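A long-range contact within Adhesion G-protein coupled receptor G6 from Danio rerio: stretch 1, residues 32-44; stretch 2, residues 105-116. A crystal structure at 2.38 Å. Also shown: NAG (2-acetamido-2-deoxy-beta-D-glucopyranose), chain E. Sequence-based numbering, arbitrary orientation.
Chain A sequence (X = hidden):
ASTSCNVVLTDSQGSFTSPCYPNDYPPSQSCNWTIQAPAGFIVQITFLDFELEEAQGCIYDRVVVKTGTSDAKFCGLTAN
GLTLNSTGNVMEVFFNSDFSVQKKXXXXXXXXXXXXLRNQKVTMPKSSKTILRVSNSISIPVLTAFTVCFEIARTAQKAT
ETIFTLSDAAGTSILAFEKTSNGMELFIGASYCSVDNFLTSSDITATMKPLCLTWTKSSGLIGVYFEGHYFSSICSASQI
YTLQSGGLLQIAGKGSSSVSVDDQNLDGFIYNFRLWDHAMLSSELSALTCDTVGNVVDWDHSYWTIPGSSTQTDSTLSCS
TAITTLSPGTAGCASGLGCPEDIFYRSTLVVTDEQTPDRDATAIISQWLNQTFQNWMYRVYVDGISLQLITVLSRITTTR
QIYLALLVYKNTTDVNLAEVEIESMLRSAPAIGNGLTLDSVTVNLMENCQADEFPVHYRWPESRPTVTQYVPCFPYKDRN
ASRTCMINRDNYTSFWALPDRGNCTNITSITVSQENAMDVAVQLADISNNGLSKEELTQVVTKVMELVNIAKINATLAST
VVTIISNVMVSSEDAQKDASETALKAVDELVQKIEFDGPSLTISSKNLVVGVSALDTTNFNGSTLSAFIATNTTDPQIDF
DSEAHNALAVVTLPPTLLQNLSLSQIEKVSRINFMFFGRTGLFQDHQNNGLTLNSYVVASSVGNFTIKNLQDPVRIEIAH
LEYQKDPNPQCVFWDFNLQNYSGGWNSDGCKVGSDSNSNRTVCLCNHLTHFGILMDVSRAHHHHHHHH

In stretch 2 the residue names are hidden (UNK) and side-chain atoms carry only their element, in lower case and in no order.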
# COMPACT_ATOMS: atom_id res chain seq x y z
N ASN A 32 5.44 1.23 3.16
CA ASN A 32 5.94 -0.16 3.03
C ASN A 32 5.72 -0.76 4.41
O ASN A 32 6.61 -0.72 5.27
CB ASN A 32 7.41 -0.22 2.57
CG ASN A 32 8.03 -1.66 2.56
OD1 ASN A 32 7.35 -2.66 2.72
ND2 ASN A 32 9.34 -1.74 2.31
N TRP A 33 4.55 -1.34 4.61
CA TRP A 33 4.29 -2.22 5.73
C TRP A 33 4.71 -3.63 5.34
O TRP A 33 4.02 -4.27 4.53
CB TRP A 33 2.82 -2.19 6.09
CG TRP A 33 2.29 -0.85 6.46
CD1 TRP A 33 2.39 -0.24 7.68
CD2 TRP A 33 1.53 0.03 5.64
NE1 TRP A 33 1.75 0.97 7.65
CE2 TRP A 33 1.21 1.16 6.41
CE3 TRP A 33 1.09 -0.02 4.31
CZ2 TRP A 33 0.49 2.21 5.91
CZ3 TRP A 33 0.36 1.04 3.82
CH2 TRP A 33 0.06 2.13 4.62
N THR A 34 5.80 -4.13 5.90
CA THR A 34 6.20 -5.52 5.70
C THR A 34 5.78 -6.33 6.93
O THR A 34 6.12 -5.99 8.06
CB THR A 34 7.71 -5.62 5.44
OG1 THR A 34 7.96 -5.29 4.07
CG2 THR A 34 8.24 -7.01 5.70
N ILE A 35 4.99 -7.37 6.71
CA ILE A 35 4.50 -8.21 7.80
C ILE A 35 5.27 -9.52 7.77
O ILE A 35 5.20 -10.26 6.78
CB ILE A 35 3.00 -8.47 7.67
CG1 ILE A 35 2.27 -7.18 7.31
CG2 ILE A 35 2.51 -9.08 8.95
CD1 ILE A 35 0.82 -7.38 6.86
N GLN A 36 6.00 -9.81 8.85
CA GLN A 36 6.84 -11.00 8.89
C GLN A 36 6.43 -11.92 10.03
O GLN A 36 6.30 -11.48 11.18
CB GLN A 36 8.31 -10.65 9.02
CG GLN A 36 9.19 -11.83 8.69
CD GLN A 36 10.58 -11.42 8.29
OE1 GLN A 36 11.25 -12.12 7.52
NE2 GLN A 36 11.02 -10.26 8.79
N ALA A 37 6.24 -13.18 9.70
CA ALA A 37 5.93 -14.28 10.60
C ALA A 37 7.11 -15.24 10.66
O ALA A 37 7.97 -15.24 9.76
CB ALA A 37 4.67 -15.00 10.08
N PRO A 38 7.22 -16.09 11.74
CA PRO A 38 8.26 -17.13 11.74
C PRO A 38 8.00 -18.25 10.73
O PRO A 38 6.95 -18.26 10.08
CB PRO A 38 8.22 -17.66 13.18
CG PRO A 38 6.86 -17.28 13.70
CD PRO A 38 6.57 -15.97 13.06
N ALA A 39 8.92 -19.22 10.66
CA ALA A 39 9.08 -20.08 9.48
C ALA A 39 7.92 -21.04 9.24
O ALA A 39 7.77 -21.52 8.11
CB ALA A 39 10.38 -20.88 9.60
N GLY A 40 7.08 -21.31 10.24
CA GLY A 40 5.99 -22.25 10.03
C GLY A 40 4.62 -21.61 9.87
O GLY A 40 3.59 -22.27 10.01
N PHE A 41 4.60 -20.31 9.58
CA PHE A 41 3.37 -19.53 9.55
C PHE A 41 3.27 -18.79 8.23
O PHE A 41 4.26 -18.56 7.54
CB PHE A 41 3.33 -18.56 10.75
CG PHE A 41 3.18 -19.25 12.08
CD1 PHE A 41 4.29 -19.68 12.79
CD2 PHE A 41 1.92 -19.46 12.62
CE1 PHE A 41 4.14 -20.33 14.01
CE2 PHE A 41 1.75 -20.12 13.83
CZ PHE A 41 2.86 -20.55 14.54
N ILE A 42 2.04 -18.46 7.84
CA ILE A 42 1.80 -17.56 6.72
C ILE A 42 1.04 -16.34 7.24
O ILE A 42 0.55 -16.32 8.36
CB ILE A 42 1.05 -18.24 5.55
CG1 ILE A 42 -0.36 -18.67 5.98
CG2 ILE A 42 1.82 -19.41 5.02
CD1 ILE A 42 -1.28 -18.94 4.80
N VAL A 43 0.95 -15.30 6.41
CA VAL A 43 0.29 -14.05 6.80
C VAL A 43 -1.01 -13.91 6.02
O VAL A 43 -1.02 -14.03 4.78
CB VAL A 43 1.21 -12.84 6.57
CG1 VAL A 43 0.51 -11.57 7.01
CG2 VAL A 43 2.54 -13.00 7.31
N GLN A 44 -2.10 -13.66 6.73
CA GLN A 44 -3.39 -13.36 6.12
C GLN A 44 -3.77 -11.92 6.43
O GLN A 44 -3.85 -11.54 7.61
CB GLN A 44 -4.45 -14.30 6.67
CG GLN A 44 -5.73 -14.20 5.93
CD GLN A 44 -6.85 -14.93 6.62
OE1 GLN A 44 -7.04 -14.81 7.83
NE2 GLN A 44 -7.55 -15.75 5.86
N UNK A 105 -8.76 6.15 2.30
CA UNK A 105 -7.67 5.27 2.60
C UNK A 105 -8.15 3.89 2.98
O UNK A 105 -9.08 3.36 2.35
N UNK A 106 -7.55 3.31 4.02
CA UNK A 106 -7.81 1.91 4.29
C UNK A 106 -7.44 1.54 5.72
O UNK A 106 -6.64 2.21 6.37
c UNK A 106 -3.28 0.92 3.74
c UNK A 106 -7.07 0.99 3.32
c UNK A 106 -4.65 0.67 3.94
c UNK A 106 -5.18 2.15 2.12
c UNK A 106 -2.88 1.79 2.72
c UNK A 106 -5.61 1.30 3.14
c UNK A 106 -3.82 2.41 1.92
N UNK A 107 -8.03 0.43 6.16
CA UNK A 107 -7.78 -0.17 7.47
C UNK A 107 -7.62 -1.66 7.24
O UNK A 107 -8.57 -2.33 6.83
n UNK A 107 -7.92 -1.06 11.76
c UNK A 107 -8.94 0.11 8.43
c UNK A 107 -7.58 -0.78 10.45
c UNK A 107 -9.21 -0.81 11.92
n UNK A 107 -9.69 -0.36 10.78
c UNK A 107 -8.70 -0.34 9.83
N UNK A 108 -6.42 -2.17 7.51
CA UNK A 108 -6.05 -3.55 7.23
C UNK A 108 -5.74 -4.26 8.54
O UNK A 108 -5.02 -3.73 9.39
c UNK A 108 -4.31 -5.01 6.09
c UNK A 108 -4.84 -3.60 6.28
c UNK A 108 -3.97 -2.89 4.01
c UNK A 108 -5.17 -2.96 4.94
N UNK A 109 -6.31 -5.45 8.73
CA UNK A 109 -5.98 -6.32 9.85
C UNK A 109 -5.08 -7.44 9.35
O UNK A 109 -5.38 -8.07 8.33
o UNK A 109 -7.80 -7.87 9.57
c UNK A 109 -7.24 -6.91 10.46
N UNK A 110 -3.99 -7.70 10.07
CA UNK A 110 -3.11 -8.81 9.74
C UNK A 110 -3.13 -9.85 10.85
O UNK A 110 -3.41 -9.56 12.02
o UNK A 110 1.13 -5.83 13.75
c UNK A 110 -1.10 -6.35 10.92
c UNK A 110 0.46 -6.47 12.73
c UNK A 110 -0.42 -5.74 11.95
c UNK A 110 -1.68 -8.34 9.49
c UNK A 110 -0.04 -8.43 11.43
c UNK A 110 -0.94 -7.70 10.65
c UNK A 110 0.66 -7.83 12.47
N UNK A 111 -2.80 -11.08 10.47
CA UNK A 111 -3.00 -12.26 11.31
C UNK A 111 -1.96 -13.30 10.90
O UNK A 111 -1.79 -13.57 9.71
c UNK A 111 -6.01 -14.61 11.70
c UNK A 111 -7.38 -14.53 12.39
n UNK A 111 -8.34 -15.46 11.72
c UNK A 111 -5.01 -13.59 12.24
c UNK A 111 -4.42 -12.79 11.11
N UNK A 112 -1.25 -13.86 11.89
CA UNK A 112 -0.34 -14.98 11.67
C UNK A 112 -1.13 -16.28 11.71
O UNK A 112 -1.74 -16.61 12.74
c UNK A 112 1.74 -13.84 12.61
c UNK A 112 0.78 -14.99 12.70
o UNK A 112 3.22 -15.16 13.96
c UNK A 112 3.02 -14.07 13.41
n UNK A 112 3.89 -13.06 13.47
N UNK A 113 -1.12 -17.02 10.61
CA UNK A 113 -1.88 -18.25 10.44
C UNK A 113 -0.90 -19.38 10.20
O UNK A 113 -0.02 -19.25 9.34
c UNK A 113 -3.56 -19.49 8.98
c UNK A 113 -2.90 -18.13 9.29
c UNK A 113 -3.95 -17.07 9.60
N UNK A 114 -1.02 -20.45 10.98
CA UNK A 114 -0.19 -21.63 10.76
C UNK A 114 -0.62 -22.32 9.47
O UNK A 114 -1.81 -22.34 9.13
c UNK A 114 -0.29 -22.58 11.95
N UNK A 115 0.37 -22.82 8.72
CA UNK A 115 0.08 -23.70 7.60
C UNK A 115 -0.60 -24.95 8.15
O UNK A 115 -0.25 -25.44 9.24
c UNK A 115 2.50 -24.39 7.74
c UNK A 115 1.21 -25.09 5.76
c UNK A 115 1.38 -24.00 6.82
N UNK A 116 -1.68 -25.37 7.49
CA UNK A 116 -2.45 -26.56 7.85
C UNK A 116 -1.58 -27.82 7.88
O UNK A 116 -0.53 -27.92 7.22
c UNK A 116 -3.61 -26.79 6.87
c UNK A 116 -4.50 -25.58 6.76
o UNK A 116 -3.10 -27.10 5.57
C1 NAG E . 10.09 -2.99 2.27
C2 NAG E . 11.25 -3.04 1.25
C3 NAG E . 12.06 -4.34 1.41
C4 NAG E . 12.57 -4.48 2.84
C5 NAG E . 11.40 -4.44 3.82
C6 NAG E . 11.86 -4.42 5.26
C7 NAG E . 10.55 -1.73 -0.71
C8 NAG E . 10.17 -1.79 -2.16
N2 NAG E . 10.80 -2.91 -0.13
O3 NAG E . 13.16 -4.36 0.50
O4 NAG E . 13.29 -5.71 2.97
O5 NAG E . 10.62 -3.24 3.63
O6 NAG E . 12.10 -3.09 5.69
O7 NAG E . 10.62 -0.67 -0.10

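Position 105 has no side-chain atoms. Its backbone angles, phi 105° and psi -137°, would jam a CB against the preceding carbonyl O. It is Gly105.

Position 106 has one carbon and then a ring of six carbons, with no oxygen. The ring meets the six-membered ring of Trp33, planes at 84° and centroids 5.5 Å apart. This is Phe106; its CZ lies 3.5 Å from Trp33 CZ3.

Position 107 has one carbon and a five-membered ring of three carbons and two nitrogens. That is an imidazole, so His107. It does not reach stretch 1; its NE2 is hydrogen-bonded elsewhere in the structure.

Position 108 has four carbons, forked at the first, with one arm two carbons long. It is Ile108. Its CA-to-CB bond points toward stretch 1, but the side chain makes no contact there.

Position 109 has one carbon and one oxygen: Ser109. Its side chain makes no close contact with stretch 1.

Position 110 has one carbon and a six-carbon ring bearing an oxygen. The ring packs on Ile35. It is Tyr110, with CD2 3.6 Å from Ile35 CG2. Its CA also makes a CA-H...O contact with Gln44 O at 3.5 Å.

Position 111 has four carbons in a row ending in nitrogen. The chain passes the side chain of Gln44. It is Lys111. Its CD is 4.0 Å from Gln44 OE1, and its backbone O accepts from Gln44 N at 3.0 Å.

Position 112 has three carbons, the third carrying one oxygen and one nitrogen. The amide lies by Ala37 and Pro38. It is Gln112. Its CD is 3.8 Å from Ala37 CB, and its OE1 is 3.6 Å from Pro38 CD.

Position 113 has one carbon carrying two carbons. It packs by Ile42 and Gln44. It is Val113. Its CB is 4.2 Å from Ile42 CG1, and its CG2 is 4.1 Å from Gln44 CB.

Position 114 has a single carbon. It meets the ring of Phe41. It is Ala114. Its CB is 3.7 Å from Phe41 CE2.

Position 115 again has one carbon carrying two. One arm comes close to Gly40 O. It is Val115, with CG1 3.3 Å from Gly40 O.

Position 116 has one carbon carrying an oxygen and a carbon: Thr116. It makes no contact.

The contact is an antiparallel pairing of strand 41-44 with strand 105-114. Ile42 N donates to Val113 O at 2.7 Å, and Val113 N returns a bond to Ile42 O at 2.9 Å. Ile42, Gln44, Lys111 and Val113 share one face of the sheet; Val43 and Gln112 lie on the other. Strand 32-36 runs farther off and reaches stretch 2 through Trp33 and Ile35.

Stretch 2, residues 105-116: GFHISYKQVAVT
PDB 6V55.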